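Local coordinates for UDP-N-acetylglucosamine 4,6-dehydratase (Vibrio fischeri, PDB 3PVZ), which binds NAD and is probably a lyase that removes water from UDP-N-acetylglucosamine, at residues A[17-21]-A[337-341]; A[158-162]-A[244-248]; A[353-357]-A[378-382]. All coordinates share one frame; numbering follows the deposited sequence.

Interaction 1 (A[17-21]-A[337-341])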
ATOM      1  N   LEU A  17       4.785  27.614   4.789  1.00 50.16           N
ATOM      2  CA  LEU A  17       3.465  28.203   5.021  1.00 48.70           C
ATOM      3  C   LEU A  17       3.162  28.629   6.454  1.00 46.90           C
ATOM      4  O   LEU A  17       2.530  29.654   6.666  1.00 46.10           O
ATOM      5  CB  LEU A  17       2.355  27.241   4.606  1.00 48.51           C
ATOM      6  CG  LEU A  17       1.626  27.553   3.314  1.00 50.74           C
ATOM      7  CD1 LEU A  17       2.602  27.449   2.212  1.00 51.61           C
ATOM      8  CD2 LEU A  17       0.464  26.586   3.108  1.00 51.34           C
ATOM      9  N   PHE A  18       3.552  27.815   7.435  1.00 45.13           N
ATOM     10  CA  PHE A  18       3.062  27.995   8.804  1.00 43.89           C
ATOM     11  C   PHE A  18       4.154  28.421   9.803  1.00 44.41           C
ATOM     12  O   PHE A  18       4.001  28.282  11.020  1.00 43.19           O
ATOM     13  CB  PHE A  18       2.482  26.696   9.283  1.00 42.81           C
ATOM     14  CG  PHE A  18       1.488  26.093   8.356  1.00 40.82           C
ATOM     15  CD1 PHE A  18       0.417  26.819   7.901  1.00 40.96           C
ATOM     16  CD2 PHE A  18       1.590  24.770   7.992  1.00 38.98           C
ATOM     17  CE1 PHE A  18      -0.514  26.248   7.072  1.00 41.21           C
ATOM     18  CE2 PHE A  18       0.654  24.189   7.170  1.00 39.48           C
ATOM     19  CZ  PHE A  18      -0.382  24.929   6.687  1.00 40.06           C
ATOM     20  N   HIS A  19       5.246  28.937   9.277  1.00 44.83           N
ATOM     21  CA  HIS A  19       6.352  29.358  10.105  1.00 46.67           C
ATOM     22  C   HIS A  19       5.915  30.223  11.306  1.00 46.25           C
ATOM     23  O   HIS A  19       6.395  30.040  12.433  1.00 45.82           O
ATOM     24  CB  HIS A  19       7.401  30.081   9.233  1.00 47.76           C
ATOM     25  CG  HIS A  19       8.652  30.407   9.969  1.00 50.53           C
ATOM     26  ND1 HIS A  19       8.898  31.658  10.488  1.00 54.70           N
ATOM     27  CD2 HIS A  19       9.701  29.631  10.331  1.00 53.43           C
ATOM     28  CE1 HIS A  19      10.064  31.651  11.110  1.00 55.89           C
ATOM     29  NE2 HIS A  19      10.569  30.432  11.036  1.00 56.43           N
ATOM     30  N   GLN A  20       4.970  31.119  11.088  1.00 45.78           N
ATOM     31  CA  GLN A  20       4.492  31.978  12.183  1.00 46.14           C
ATOM     32  C   GLN A  20       3.643  31.234  13.245  1.00 44.27           C
ATOM     33  O   GLN A  20       3.863  31.390  14.456  1.00 44.36           O
ATOM     34  CB  GLN A  20       3.703  33.166  11.614  1.00 47.88           C
ATOM     35  CG  GLN A  20       4.538  34.129  10.724  1.00 52.09           C
ATOM     36  CD  GLN A  20       4.889  33.553   9.308  1.00 55.46           C
ATOM     37  OE1 GLN A  20       4.346  32.516   8.862  1.00 55.10           O
ATOM     38  NE2 GLN A  20       5.822  34.227   8.617  1.00 59.13           N
ATOM     39  N   ASP A  21       2.679  30.432  12.800  1.00 42.04           N
ATOM     40  CA  ASP A  21       1.838  29.665  13.717  1.00 40.15           C
ATOM     41  C   ASP A  21       2.584  28.579  14.439  1.00 39.09           C
ATOM     42  O   ASP A  21       2.387  28.381  15.618  1.00 38.65           O
ATOM     43  CB  ASP A  21       0.660  29.078  12.968  1.00 40.50           C
ATOM     44  CG  ASP A  21      -0.295  30.173  12.433  1.00 41.10           C
ATOM     45  OD1 ASP A  21      -0.463  31.244  13.061  1.00 44.07           O
ATOM     46  OD2 ASP A  21      -0.889  29.972  11.384  1.00 42.43           O
ATOM     47  N   PHE A 337      -5.536  31.975  14.046  1.00 44.81           N
ATOM     48  CA  PHE A 337      -4.189  31.762  13.555  1.00 44.25           C
ATOM     49  C   PHE A 337      -3.913  32.699  12.380  1.00 45.09           C
ATOM     50  O   PHE A 337      -4.823  33.102  11.669  1.00 45.24           O
ATOM     51  CB  PHE A 337      -3.983  30.306  13.124  1.00 42.95           C
ATOM     52  CG  PHE A 337      -4.106  29.314  14.244  1.00 40.65           C
ATOM     53  CD1 PHE A 337      -3.141  29.253  15.234  1.00 38.55           C
ATOM     54  CD2 PHE A 337      -5.192  28.432  14.306  1.00 38.49           C
ATOM     55  CE1 PHE A 337      -3.263  28.354  16.267  1.00 38.86           C
ATOM     56  CE2 PHE A 337      -5.301  27.503  15.322  1.00 36.38           C
ATOM     57  CZ  PHE A 337      -4.340  27.460  16.303  1.00 37.50           C
ATOM     58  N   ASP A 338      -2.639  32.999  12.179  1.00 45.44           N
ATOM     59  CA  ASP A 338      -2.184  33.819  11.071  1.00 47.15           C
ATOM     60  C   ASP A 338      -2.219  33.090   9.738  1.00 46.45           C
ATOM     61  O   ASP A 338      -2.702  33.651   8.752  1.00 47.35           O
ATOM     62  CB  ASP A 338      -0.768  34.367  11.345  1.00 47.67           C
ATOM     63  CG  ASP A 338      -0.773  35.523  12.369  1.00 52.04           C
ATOM     64  OD1 ASP A 338      -1.877  35.983  12.791  1.00 57.00           O
ATOM     65  OD2 ASP A 338       0.323  35.977  12.763  1.00 54.85           O
ATOM     66  N   ASN A 339      -1.729  31.849   9.726  1.00 45.57           N
ATOM     67  CA  ASN A 339      -1.533  31.052   8.485  1.00 44.81           C
ATOM     68  C   ASN A 339      -2.608  29.972   8.259  1.00 43.07           C
ATOM     69  O   ASN A 339      -2.733  29.462   7.163  1.00 41.99           O
ATOM     70  CB  ASN A 339      -0.166  30.351   8.512  1.00 44.85           C
ATOM     71  CG  ASN A 339       0.984  31.265   9.028  1.00 47.78           C
ATOM     72  OD1 ASN A 339       1.723  30.899   9.980  1.00 47.36           O
ATOM     73  ND2 ASN A 339       1.166  32.424   8.366  1.00 48.36           N
ATOM     74  N   LEU A 340      -3.375  29.655   9.301  1.00 41.61           N
ATOM     75  CA  LEU A 340      -4.312  28.547   9.301  1.00 40.85           C
ATOM     76  C   LEU A 340      -5.721  29.034   9.467  1.00 39.78           C
ATOM     77  O   LEU A 340      -6.030  29.819  10.365  1.00 39.95           O
ATOM     78  CB  LEU A 340      -4.035  27.592  10.469  1.00 40.46           C
ATOM     79  CG  LEU A 340      -2.705  26.884  10.502  1.00 43.58           C
ATOM     80  CD1 LEU A 340      -2.590  26.130  11.793  1.00 42.75           C
ATOM     81  CD2 LEU A 340      -2.513  25.920   9.319  1.00 46.41           C
ATOM     82  N   GLY A 341      -6.602  28.523   8.626  1.00 39.61           N
ATOM     83  CA  GLY A 341      -8.022  28.846   8.736  1.00 39.37           C
ATOM     84  C   GLY A 341      -8.768  27.680   9.371  1.00 38.56           C
ATOM     85  O   GLY A 341      -8.370  26.516   9.207  1.00 36.36           O
TER
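The start of helix 19-34 docks on the turn that leads into strand 340-344, an edge region of the Rossmann-type domain, and D21 and N339 interlock there. The two side chains run past each other in opposite directions, each reaching for the other's backbone. Both oxygens of the D21 carboxylate accept from consecutive amides of the turn: D338 N gives to OD1 of D21 at 2.9 Å, on the syn lone pair, and N339 N gives to OD2 of D21 at 2.6 Å, on the syn side but 22° out of the carboxylate plane. In return, N339 OD1 takes the amide D21 N in the first turn of the helix at 3.0 Å, with an N-H...O angle of 155°. With chi1 of -43°, the N339 amide lies beside its own backbone N and turns in under the helix start. Its ND2 makes a weak bond to OE1 of Q20 at 3.2 Å. F18, at the N-cap position, flanks this network: CB of L17 sits over the centre of one ring face, L340 CD2 lies on the opposite face at a doubtfully short distance, and N339 CB meets CD1 of F18 at the edge at 3.6 Å. E242 of helix 237-250 and P259 also touch F18, and K260 binds the carbonyls of F337 and D338. The buried D21 carboxylate, held by two N-H groups near a helix N-terminus, probably stays ionised, and its exchange with N339 probably holds the helix start and the turn together.

Interaction 2 (A[158-162]-A[244-248])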
ATOM      1  N   LYS A 158      -8.597  11.459  24.190  1.00 29.54           N
ATOM      2  CA  LYS A 158      -9.198  12.754  24.304  1.00 31.07           C
ATOM      3  C   LYS A 158      -9.528  13.386  22.966  1.00 29.98           C
ATOM      4  O   LYS A 158     -10.370  14.293  22.929  1.00 27.21           O
ATOM      5  CB  LYS A 158      -8.389  13.693  25.167  1.00 32.00           C
ATOM      6  CG  LYS A 158      -7.068  14.039  24.671  1.00 34.70           C
ATOM      7  CD  LYS A 158      -6.520  15.274  25.525  1.00 38.70           C
ATOM      8  CE  LYS A 158      -5.086  15.062  25.961  1.00 39.90           C
ATOM      9  NZ  LYS A 158      -4.199  16.314  26.153  1.00 41.76           N
ATOM     10  N   LYS A 159      -8.925  12.854  21.891  1.00 28.76           N
ATOM     11  CA  LYS A 159      -9.002  13.485  20.587  1.00 29.00           C
ATOM     12  C   LYS A 159      -8.725  12.508  19.464  1.00 28.45           C
ATOM     13  O   LYS A 159      -7.775  11.725  19.497  1.00 26.67           O
ATOM     14  CB  LYS A 159      -8.039  14.688  20.515  1.00 30.32           C
ATOM     15  CG  LYS A 159      -8.037  15.446  19.199  1.00 29.73           C
ATOM     16  CD  LYS A 159      -9.249  16.421  19.215  1.00 36.94           C
ATOM     17  CE  LYS A 159      -9.276  17.310  18.027  1.00 37.61           C
ATOM     18  NZ  LYS A 159      -8.154  18.302  18.073  1.00 37.75           N
ATOM     19  N   TYR A 160      -9.598  12.559  18.469  1.00 28.33           N
ATOM     20  CA  TYR A 160      -9.411  11.808  17.251  1.00 28.76           C
ATOM     21  C   TYR A 160      -9.285  12.823  16.109  1.00 28.89           C
ATOM     22  O   TYR A 160      -9.956  13.813  16.087  1.00 28.49           O
ATOM     23  CB  TYR A 160     -10.631  10.879  17.031  1.00 27.27           C
ATOM     24  CG  TYR A 160     -10.501   9.895  15.891  1.00 29.94           C
ATOM     25  CD1 TYR A 160     -10.781  10.268  14.589  1.00 31.39           C
ATOM     26  CD2 TYR A 160     -10.111   8.573  16.110  1.00 28.16           C
ATOM     27  CE1 TYR A 160     -10.677   9.355  13.543  1.00 29.97           C
ATOM     28  CE2 TYR A 160      -9.999   7.675  15.077  1.00 29.00           C
ATOM     29  CZ  TYR A 160     -10.302   8.063  13.786  1.00 32.28           C
ATOM     30  OH  TYR A 160     -10.194   7.158  12.738  1.00 35.08           O
ATOM     31  N   PHE A 161      -8.352  12.578  15.214  1.00 30.04           N
ATOM     32  CA  PHE A 161      -8.067  13.446  14.111  1.00 29.64           C
ATOM     33  C   PHE A 161      -8.124  12.611  12.859  1.00 30.96           C
ATOM     34  O   PHE A 161      -7.564  11.492  12.793  1.00 28.16           O
ATOM     35  CB  PHE A 161      -6.668  14.078  14.236  1.00 28.69           C
ATOM     36  CG  PHE A 161      -6.204  14.697  12.968  1.00 29.65           C
ATOM     37  CD1 PHE A 161      -6.640  15.981  12.595  1.00 31.42           C
ATOM     38  CD2 PHE A 161      -5.445  13.975  12.065  1.00 33.45           C
ATOM     39  CE1 PHE A 161      -6.305  16.521  11.384  1.00 31.07           C
ATOM     40  CE2 PHE A 161      -5.075  14.539  10.855  1.00 34.10           C
ATOM     41  CZ  PHE A 161      -5.516  15.824  10.519  1.00 32.30           C
ATOM     42  N   CYS A 162      -8.749  13.179  11.831  1.00 32.94           N
ATOM     43  CA  CYS A 162      -8.692  12.544  10.540  1.00 35.41           C
ATOM     44  C   CYS A 162      -8.912  13.584   9.444  1.00 36.12           C
ATOM     45  O   CYS A 162      -9.073  14.739   9.733  1.00 36.59           O
ATOM     46  CB  CYS A 162      -9.723  11.417  10.459  1.00 35.91           C
ATOM     47  SG  CYS A 162     -11.361  11.992  10.666  1.00 38.32           S
ATOM     48  N   CYS A 244      -1.736  18.678  10.116  1.00 33.26           N
ATOM     49  CA  CYS A 244      -2.277  17.570  10.942  1.00 33.28           C
ATOM     50  C   CYS A 244      -2.076  17.773  12.457  1.00 32.64           C
ATOM     51  O   CYS A 244      -2.997  17.580  13.233  1.00 31.39           O
ATOM     52  CB  CYS A 244      -1.626  16.234  10.560  1.00 33.87           C
ATOM     53  SG  CYS A 244      -2.137  15.638   8.940  1.00 36.02           S
ATOM     54  N   LEU A 245      -0.859  18.131  12.858  1.00 32.01           N
ATOM     55  CA  LEU A 245      -0.499  18.210  14.266  1.00 31.83           C
ATOM     56  C   LEU A 245      -1.204  19.404  14.934  1.00 32.43           C
ATOM     57  O   LEU A 245      -1.602  19.307  16.081  1.00 31.78           O
ATOM     58  CB  LEU A 245       1.000  18.356  14.451  1.00 31.61           C
ATOM     59  CG  LEU A 245       1.584  18.412  15.898  1.00 33.21           C
ATOM     60  CD1 LEU A 245       1.370  17.178  16.670  1.00 33.43           C
ATOM     61  CD2 LEU A 245       3.073  18.694  15.871  1.00 35.13           C
HETATM   62  N   MSE A 246      -1.321  20.516  14.211  1.00 32.60           N
HETATM   63  CA  MSE A 246      -1.987  21.706  14.731  1.00 33.05           C
HETATM   64  C   MSE A 246      -3.463  21.424  14.936  1.00 31.58           C
HETATM   65  O   MSE A 246      -4.007  21.763  15.965  1.00 31.60           O
HETATM   66  CB  MSE A 246      -1.817  22.892  13.789  1.00 33.23           C
HETATM   67  CG  MSE A 246      -0.433  23.473  13.709  1.00 36.18           C
HETATM   68 SE   MSE A 246       0.174  24.276  15.337  0.65 42.90          SE
HETATM   69  CE  MSE A 246      -1.183  25.649  15.535  1.00 42.16           C
ATOM     70  N   SER A 247      -4.096  20.764  13.966  1.00 31.02           N
ATOM     71  CA  SER A 247      -5.496  20.434  14.110  1.00 30.75           C
ATOM     72  C   SER A 247      -5.619  19.436  15.249  1.00 30.27           C
ATOM     73  O   SER A 247      -6.447  19.591  16.129  1.00 28.00           O
ATOM     74  CB  SER A 247      -6.076  19.871  12.834  1.00 30.44           C
ATOM     75  OG  SER A 247      -7.407  19.460  13.040  1.00 31.42           O
ATOM     76  N   CYS A 248      -4.751  18.438  15.246  1.00 29.86           N
ATOM     77  CA  CYS A 248      -4.700  17.461  16.357  1.00 31.18           C
ATOM     78  C   CYS A 248      -4.648  18.059  17.761  1.00 30.65           C
ATOM     79  O   CYS A 248      -5.459  17.707  18.612  1.00 30.22           O
ATOM     80  CB  CYS A 248      -3.507  16.488  16.229  1.00 30.01           C
ATOM     81  SG  CYS A 248      -3.690  15.128  17.398  1.00 34.05           S
TER
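K159 and F161 project from strand 159-163, in the parallel part of the Rossmann-type sheet, onto helix 237-250, which packs across that face; the short segments run roughly antiparallel, at 148°, with axes 8.7 Å apart. The polar part belongs to K159. Its chain leaves the strand with CG anti to the backbone N (chi1 -179°), then bends at chi2 and chi4 to bring the ammonium under the last turn of the helix. There NZ of K159 donates to the carbonyl S247 O at 2.9 Å, only slightly tilted from the carbonyl plane, and to C248 O at 2.8 Å, which it meets from well above that plane rather than on a lone pair. G251 O is a third acceptor, and S196 OG a weak one. A lysine charge placed among carbonyls at a helix C-terminus should suit the helix dipole, and these bonds satisfy the buried ammonium. The aromatic part belongs to F161, whose ring slides beneath the helix. The backbone carbonyl oxygen of C244, which already accepts C248 N in the helix, stands over the centre of one ring face, 3.9 Å above the plane. The C244 sulfur makes an oblique sulfur-aromatic contact, with SG 4.7 Å from the F161 centroid. The main apolar touch is CE2 of F161 on SG of C244 at 3.7 Å; CB of F161 and CB of C248 pair more loosely. C244 also packs on I47, an NAD-binding residue, and its side chain is about 7 Å from the bound NAD. At the ring edge, S247 OG comes 3.5 Å from CE1 of F161 while it is hydrogen-bonded with S196 OG and T197 O of strand 194-198.

Interaction 3 (A[353-357]-A[378-382])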
ATOM      1  N   LEU A 353     -30.303   7.025   8.343  1.00 49.84           N
ATOM      2  CA  LEU A 353     -29.511   6.846   7.122  1.00 49.10           C
ATOM      3  C   LEU A 353     -28.202   6.143   7.444  1.00 47.31           C
ATOM      4  O   LEU A 353     -27.683   5.398   6.625  1.00 47.95           O
ATOM      5  CB  LEU A 353     -29.216   8.181   6.439  1.00 48.93           C
ATOM      6  CG  LEU A 353     -30.355   8.999   5.828  1.00 50.64           C
ATOM      7  CD1 LEU A 353     -29.793  10.006   4.817  1.00 48.25           C
ATOM      8  CD2 LEU A 353     -31.481   8.140   5.203  1.00 50.69           C
ATOM      9  N   LEU A 354     -27.640   6.407   8.615  1.00 46.07           N
ATOM     10  CA  LEU A 354     -26.447   5.653   9.055  1.00 44.78           C
ATOM     11  C   LEU A 354     -26.781   4.177   9.253  1.00 44.95           C
ATOM     12  O   LEU A 354     -26.039   3.294   8.819  1.00 43.87           O
ATOM     13  CB  LEU A 354     -25.792   6.234  10.314  1.00 42.91           C
ATOM     14  CG  LEU A 354     -25.335   7.703  10.227  1.00 42.47           C
ATOM     15  CD1 LEU A 354     -24.447   8.108  11.422  1.00 39.47           C
ATOM     16  CD2 LEU A 354     -24.655   7.991   8.886  1.00 42.73           C
ATOM     17  N   GLU A 355     -27.913   3.916   9.884  1.00 46.10           N
ATOM     18  CA  GLU A 355     -28.321   2.534  10.073  1.00 47.44           C
ATOM     19  C   GLU A 355     -28.573   1.840   8.749  1.00 47.51           C
ATOM     20  O   GLU A 355     -28.126   0.707   8.584  1.00 46.91           O
ATOM     21  CB  GLU A 355     -29.539   2.430  10.983  1.00 48.65           C
ATOM     22  CG  GLU A 355     -29.135   2.487  12.479  1.00 50.43           C
ATOM     23  CD  GLU A 355     -30.303   2.911  13.390  1.00 56.06           C
ATOM     24  OE1 GLU A 355     -31.434   3.108  12.864  1.00 55.40           O
ATOM     25  OE2 GLU A 355     -30.074   3.036  14.623  1.00 60.11           O
ATOM     26  N   LEU A 356     -29.252   2.531   7.824  1.00 47.89           N
ATOM     27  CA  LEU A 356     -29.522   2.012   6.477  1.00 49.23           C
ATOM     28  C   LEU A 356     -28.233   1.567   5.798  1.00 48.21           C
ATOM     29  O   LEU A 356     -28.148   0.451   5.280  1.00 48.15           O
ATOM     30  CB  LEU A 356     -30.199   3.085   5.611  1.00 50.52           C
ATOM     31  CG  LEU A 356     -30.612   2.744   4.180  1.00 51.89           C
ATOM     32  CD1 LEU A 356     -31.665   1.677   4.162  1.00 53.05           C
ATOM     33  CD2 LEU A 356     -31.150   3.962   3.454  1.00 54.40           C
ATOM     34  N   PHE A 357     -27.234   2.450   5.836  1.00 46.85           N
ATOM     35  CA  PHE A 357     -25.963   2.227   5.173  1.00 45.84           C
ATOM     36  C   PHE A 357     -25.297   0.996   5.782  1.00 45.22           C
ATOM     37  O   PHE A 357     -24.871   0.117   5.070  1.00 45.07           O
ATOM     38  CB  PHE A 357     -25.086   3.481   5.306  1.00 45.51           C
ATOM     39  CG  PHE A 357     -23.829   3.456   4.477  1.00 43.54           C
ATOM     40  CD1 PHE A 357     -23.863   3.795   3.136  1.00 44.38           C
ATOM     41  CD2 PHE A 357     -22.627   3.101   5.031  1.00 40.85           C
ATOM     42  CE1 PHE A 357     -22.712   3.783   2.366  1.00 43.29           C
ATOM     43  CE2 PHE A 357     -21.472   3.075   4.259  1.00 41.05           C
ATOM     44  CZ  PHE A 357     -21.534   3.415   2.911  1.00 42.84           C
ATOM     45  N   LEU A 378     -27.357   3.215  -3.309  1.00 53.66           N
ATOM     46  CA  LEU A 378     -27.293   3.506  -1.899  1.00 52.51           C
ATOM     47  C   LEU A 378     -26.661   4.895  -1.661  1.00 51.51           C
ATOM     48  O   LEU A 378     -27.153   5.668  -0.857  1.00 50.70           O
ATOM     49  CB  LEU A 378     -26.510   2.406  -1.193  1.00 51.80           C
ATOM     50  CG  LEU A 378     -26.190   2.567   0.277  1.00 49.37           C
ATOM     51  CD1 LEU A 378     -27.476   2.583   1.082  1.00 50.90           C
ATOM     52  CD2 LEU A 378     -25.280   1.404   0.647  1.00 47.25           C
ATOM     53  N   PHE A 379     -25.591   5.210  -2.379  1.00 51.34           N
ATOM     54  CA  PHE A 379     -24.983   6.534  -2.269  1.00 51.17           C
ATOM     55  C   PHE A 379     -25.962   7.653  -2.651  1.00 52.46           C
ATOM     56  O   PHE A 379     -25.897   8.728  -2.083  1.00 51.21           O
ATOM     57  CB  PHE A 379     -23.702   6.664  -3.115  1.00 50.64           C
ATOM     58  CG  PHE A 379     -22.454   6.114  -2.456  1.00 48.55           C
ATOM     59  CD1 PHE A 379     -22.476   4.956  -1.684  1.00 48.41           C
ATOM     60  CD2 PHE A 379     -21.243   6.732  -2.653  1.00 47.49           C
ATOM     61  CE1 PHE A 379     -21.315   4.455  -1.120  1.00 45.41           C
ATOM     62  CE2 PHE A 379     -20.086   6.228  -2.087  1.00 47.34           C
ATOM     63  CZ  PHE A 379     -20.129   5.088  -1.327  1.00 45.49           C
ATOM     64  N   PHE A 380     -26.858   7.423  -3.608  1.00 54.91           N
ATOM     65  CA  PHE A 380     -27.851   8.459  -3.942  1.00 56.92           C
ATOM     66  C   PHE A 380     -28.825   8.705  -2.781  1.00 57.40           C
ATOM     67  O   PHE A 380     -29.236   9.844  -2.540  1.00 58.60           O
ATOM     68  CB  PHE A 380     -28.629   8.124  -5.219  1.00 58.78           C
ATOM     69  CG  PHE A 380     -27.814   8.217  -6.499  1.00 60.57           C
ATOM     70  CD1 PHE A 380     -26.602   8.904  -6.551  1.00 61.36           C
ATOM     71  CD2 PHE A 380     -28.286   7.616  -7.672  1.00 63.44           C
ATOM     72  CE1 PHE A 380     -25.870   8.977  -7.747  1.00 62.88           C
ATOM     73  CE2 PHE A 380     -27.555   7.690  -8.867  1.00 63.84           C
ATOM     74  CZ  PHE A 380     -26.349   8.382  -8.897  1.00 62.01           C
ATOM     75  N   ILE A 381     -29.179   7.656  -2.047  1.00 57.37           N
ATOM     76  CA  ILE A 381     -30.062   7.818  -0.878  1.00 57.38           C
ATOM     77  C   ILE A 381     -29.307   8.539   0.235  1.00 55.59           C
ATOM     78  O   ILE A 381     -29.836   9.444   0.860  1.00 55.21           O
ATOM     79  CB  ILE A 381     -30.665   6.467  -0.412  1.00 57.66           C
ATOM     80  CG1 ILE A 381     -31.775   6.048  -1.402  1.00 60.62           C
ATOM     81  CG2 ILE A 381     -31.190   6.587   1.002  1.00 56.33           C
ATOM     82  CD1 ILE A 381     -32.268   4.585  -1.289  1.00 61.72           C
HETATM   83  N   MSE A 382     -28.045   8.178   0.431  1.00 54.40           N
HETATM   84  CA  MSE A 382     -27.238   8.822   1.452  1.00 53.37           C
HETATM   85  C   MSE A 382     -27.022  10.323   1.169  1.00 53.75           C
HETATM   86  O   MSE A 382     -27.082  11.129   2.086  1.00 53.20           O
HETATM   87  CB  MSE A 382     -25.886   8.106   1.588  1.00 52.15           C
HETATM   88  CG  MSE A 382     -25.966   6.628   1.987  1.00 51.43           C
HETATM   89 SE   MSE A 382     -26.929   6.372   3.617  0.65 49.00          SE
HETATM   90  CE  MSE A 382     -25.541   7.024   4.800  1.00 50.74           C
TER
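The ring of F357 meets CE1 of F379 at its edge, in plane, with CE1 of F357 and CE1 of F379 3.8 Å apart; the F379 ring receives it obliquely. M382 CG and L378 CD2 approach the F357 ring obliquely from opposite sides of its plane, the latter 3.7 Å from CD1 of F357. F143 of helix 131-154 also meets the F357 ring, the two planes at about 25°. The selenium of M382 makes an oblique Met-aromatic contact, 5.2 Å from the F357 centroid. Bends at chi2 and chi3 fold the selenomethionine back so that its CE reaches the F357 CB at 3.6 Å and also touches the carbonyl oxygen of L353. Further out, the side chains of L356 and I381 cross at about a right angle, CD2 of L356 lying 3.6 Å from CG2 of I381. Helices 351-367 and 372-382 thus form an antiparallel hairpin (170°, axes 10.6 Å apart in these segments). F357 and F379 also press on helix 131-154, and F379 on helix 174-189. The joint between the segments is apolar, so shape fit and burial of aromatic and selenium-bearing side chains probably hold it together.

In the fold
Interactions 1 and 2 lie about 16 Å apart, centre to centre, and both involve the large mixed sheet. They touch through helix 237-250: M246, in the segment of interaction 2, packs on F337 and L340 of interaction 1. Interaction 2 is nested inside the long loop of chain closed by interaction 1, which brings residues near the N-terminus onto a strand laid down 316 residues later. Interaction 3 follows in series, its first helix coming right after strand 340-344. Its centre lies about 27 Å from that of interaction 2 and about 38 Å from that of interaction 1, where the C-terminal helices cover helices 131-154 and 174-189. The contacts thus place an N-terminal and a C-terminal part of the chain against the NAD-binding domain.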